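Local coordinates for hypothetical protein Aq_1549 (Aquifex aeolicus, PDB 2E8E) that is uncharacterised but belongs to the OsmC family of peroxiredoxins, and so probably reduces peroxides with a pair of cysteine thiols, at residues K69-E74 / Y80-I85. Residues are numbered along the deposited sequence; the frame is centred on the assembly and turned at random.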
loop_
_atom_site.group_PDB
_atom_site.type_symbol
_atom_site.label_atom_id
_atom_site.label_comp_id
_atom_site.label_asym_id
_atom_site.label_seq_id
_atom_site.Cartn_x
_atom_site.Cartn_y
_atom_site.Cartn_z
ATOM N N LYS A 69 8.530 9.384 -4.679
ATOM C CA LYS A 69 9.221 8.809 -5.820
ATOM C C LYS A 69 9.979 7.584 -5.345
ATOM O O LYS A 69 10.796 7.665 -4.425
ATOM C CB LYS A 69 10.204 9.809 -6.429
ATOM C CG LYS A 69 11.047 9.214 -7.548
ATOM C CD LYS A 69 12.002 10.232 -8.153
ATOM C CE LYS A 69 11.254 11.410 -8.748
ATOM N NZ LYS A 69 12.168 12.363 -9.444
ATOM N N GLY A 70 9.710 6.445 -5.973
ATOM C CA GLY A 70 10.390 5.229 -5.580
ATOM C C GLY A 70 11.214 4.663 -6.716
ATOM O O GLY A 70 10.763 4.644 -7.859
ATOM N N LYS A 71 12.429 4.223 -6.402
ATOM C CA LYS A 71 13.326 3.631 -7.393
ATOM C C LYS A 71 13.461 2.150 -7.062
ATOM O O LYS A 71 13.881 1.787 -5.960
ATOM C CB LYS A 71 14.694 4.316 -7.347
ATOM C CG LYS A 71 14.659 5.765 -7.791
ATOM C CD LYS A 71 16.033 6.413 -7.679
ATOM C CE LYS A 71 16.018 7.839 -8.214
ATOM N NZ LYS A 71 15.037 8.700 -7.496
ATOM N N ARG A 72 13.115 1.299 -8.022
ATOM C CA ARG A 72 13.136 -0.144 -7.811
ATOM C C ARG A 72 14.396 -0.882 -8.235
ATOM O O ARG A 72 15.065 -0.500 -9.195
ATOM C CB ARG A 72 11.949 -0.782 -8.537
ATOM C CG ARG A 72 10.615 -0.140 -8.218
ATOM C CD ARG A 72 9.506 -0.737 -9.060
ATOM N NE ARG A 72 9.255 -2.137 -8.740
ATOM C CZ ARG A 72 8.276 -2.852 -9.280
ATOM N NH1 ARG A 72 7.469 -2.296 -10.174
ATOM N NH2 ARG A 72 8.078 -4.104 -8.901
ATOM N N ARG A 73 14.694 -1.954 -7.507
ATOM C CA ARG A 73 15.834 -2.807 -7.800
ATOM C C ARG A 73 15.533 -3.466 -9.141
ATOM O O ARG A 73 14.370 -3.598 -9.524
ATOM C CB ARG A 73 15.988 -3.876 -6.712
ATOM C CG ARG A 73 17.094 -4.882 -6.973
ATOM C CD ARG A 73 17.385 -5.732 -5.749
ATOM N NE ARG A 73 16.246 -6.548 -5.338
ATOM C CZ ARG A 73 16.253 -7.343 -4.273
ATOM N NH1 ARG A 73 17.338 -7.426 -3.514
ATOM N NH2 ARG A 73 15.179 -8.054 -3.963
ATOM N N GLU A 74 16.569 -3.895 -9.852
ATOM C CA GLU A 74 16.370 -4.506 -11.159
ATOM C C GLU A 74 16.140 -6.015 -11.152
ATOM O O GLU A 74 15.700 -6.577 -12.153
ATOM C CB GLU A 74 17.544 -4.128 -12.070
ATOM C CG GLU A 74 17.570 -2.630 -12.338
ATOM C CD GLU A 74 18.843 -2.148 -13.005
ATOM O OE1 GLU A 74 18.950 -0.925 -13.235
ATOM O OE2 GLU A 74 19.729 -2.980 -13.292
ATOM N N TYR A 80 11.516 -1.277 -3.658
ATOM C CA TYR A 80 12.041 0.077 -3.788
ATOM C C TYR A 80 13.349 0.133 -3.006
ATOM O O TYR A 80 13.358 -0.090 -1.795
ATOM C CB TYR A 80 11.081 1.103 -3.179
ATOM C CG TYR A 80 9.815 1.336 -3.965
ATOM C CD1 TYR A 80 9.861 1.717 -5.305
ATOM C CD2 TYR A 80 8.568 1.211 -3.354
ATOM C CE1 TYR A 80 8.694 1.975 -6.018
ATOM C CE2 TYR A 80 7.395 1.462 -4.055
ATOM C CZ TYR A 80 7.466 1.845 -5.385
ATOM O OH TYR A 80 6.307 2.111 -6.069
ATOM N N GLU A 81 14.455 0.419 -3.683
ATOM C CA GLU A 81 15.732 0.514 -2.990
ATOM C C GLU A 81 15.813 1.895 -2.356
ATOM O O GLU A 81 16.573 2.125 -1.412
ATOM C CB GLU A 81 16.897 0.327 -3.965
ATOM C CG GLU A 81 16.843 -0.976 -4.745
ATOM C CD GLU A 81 18.212 -1.600 -4.946
ATOM O OE1 GLU A 81 19.134 -0.896 -5.409
ATOM O OE2 GLU A 81 18.364 -2.801 -4.643
ATOM N N GLU A 82 15.006 2.808 -2.879
ATOM C CA GLU A 82 14.977 4.174 -2.387
ATOM C C GLU A 82 13.583 4.757 -2.536
ATOM O O GLU A 82 12.898 4.504 -3.524
ATOM C CB GLU A 82 15.982 5.027 -3.172
ATOM C CG GLU A 82 15.815 6.526 -3.003
ATOM C CD GLU A 82 16.745 7.325 -3.904
ATOM O OE1 GLU A 82 16.302 8.363 -4.435
ATOM O OE2 GLU A 82 17.916 6.922 -4.074
ATOM N N ILE A 83 13.156 5.517 -1.535
ATOM C CA ILE A 83 11.858 6.174 -1.582
ATOM C C ILE A 83 12.073 7.607 -1.130
ATOM O O ILE A 83 12.546 7.845 -0.019
ATOM C CB ILE A 83 10.822 5.530 -0.632
ATOM C CG1 ILE A 83 10.572 4.073 -1.030
ATOM C CG2 ILE A 83 9.512 6.327 -0.693
ATOM C CD1 ILE A 83 9.534 3.377 -0.178
ATOM N N GLU A 84 11.747 8.554 -2.003
ATOM C CA GLU A 84 11.884 9.967 -1.679
ATOM C C GLU A 84 10.502 10.512 -1.385
ATOM O O GLU A 84 9.564 10.281 -2.153
ATOM C CB GLU A 84 12.471 10.746 -2.855
ATOM C CG GLU A 84 13.906 10.427 -3.193
ATOM C CD GLU A 84 14.433 11.329 -4.293
ATOM O OE1 GLU A 84 14.443 12.563 -4.092
ATOM O OE2 GLU A 84 14.830 10.809 -5.357
ATOM N N ILE A 85 10.371 11.232 -0.277
ATOM C CA ILE A 85 9.089 11.811 0.080
ATOM C C ILE A 85 9.299 13.286 0.352
ATOM O O ILE A 85 10.142 13.657 1.173
ATOM C CB ILE A 85 8.490 11.172 1.351
ATOM C CG1 ILE A 85 8.427 9.648 1.206
ATOM C CG2 ILE A 85 7.094 11.732 1.593
ATOM C CD1 ILE A 85 7.889 8.932 2.429
HETATM O O HOH W 1 13.529 8.296 -5.364
#
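K71 runs extended from CB to CE and bends only at its last torsion (chi4 59°), which swings NZ across to two glutamates of the partner strand. E84, its CG turned beside its own backbone N (chi1 -68°) and its chain extended beyond, carries OE2 to 3.0 Å from K71 NZ, nearly in line with the C-O bond; E82 lies alongside K71 and adds a weaker salt bridge, E82 OE1 to K71 NZ 3.3 Å. A water bridges the same ammonium and E84 OE2. E82 OE1 and E84 OE2, both acceptors, stand 3.0 Å apart, a closeness that the charge of K71, with K123 as a weak and more distant partner of both, would ease. Beneath, the strands run antiparallel: K69 exchanges two backbone bonds with E84, and K71 N donates to E82 O. A classic beta bulge then sets both E81 and E82 against K71: K71 O accepts E81 N at 2.7 Å and, weakly, E82 N. On the other face the Y80 ring lies against the backbone of G70, Y80 CD1 to G70 C 3.5 Å, and R72 CG also touches the ring. Y80 OH bonds to M35 O, tying this hairpin end to helix 34-56; strand 121-130 flanks 80-85, while K69-K71 pair with an antiparallel strand of the second subunit, continuing the sheet across the dimer.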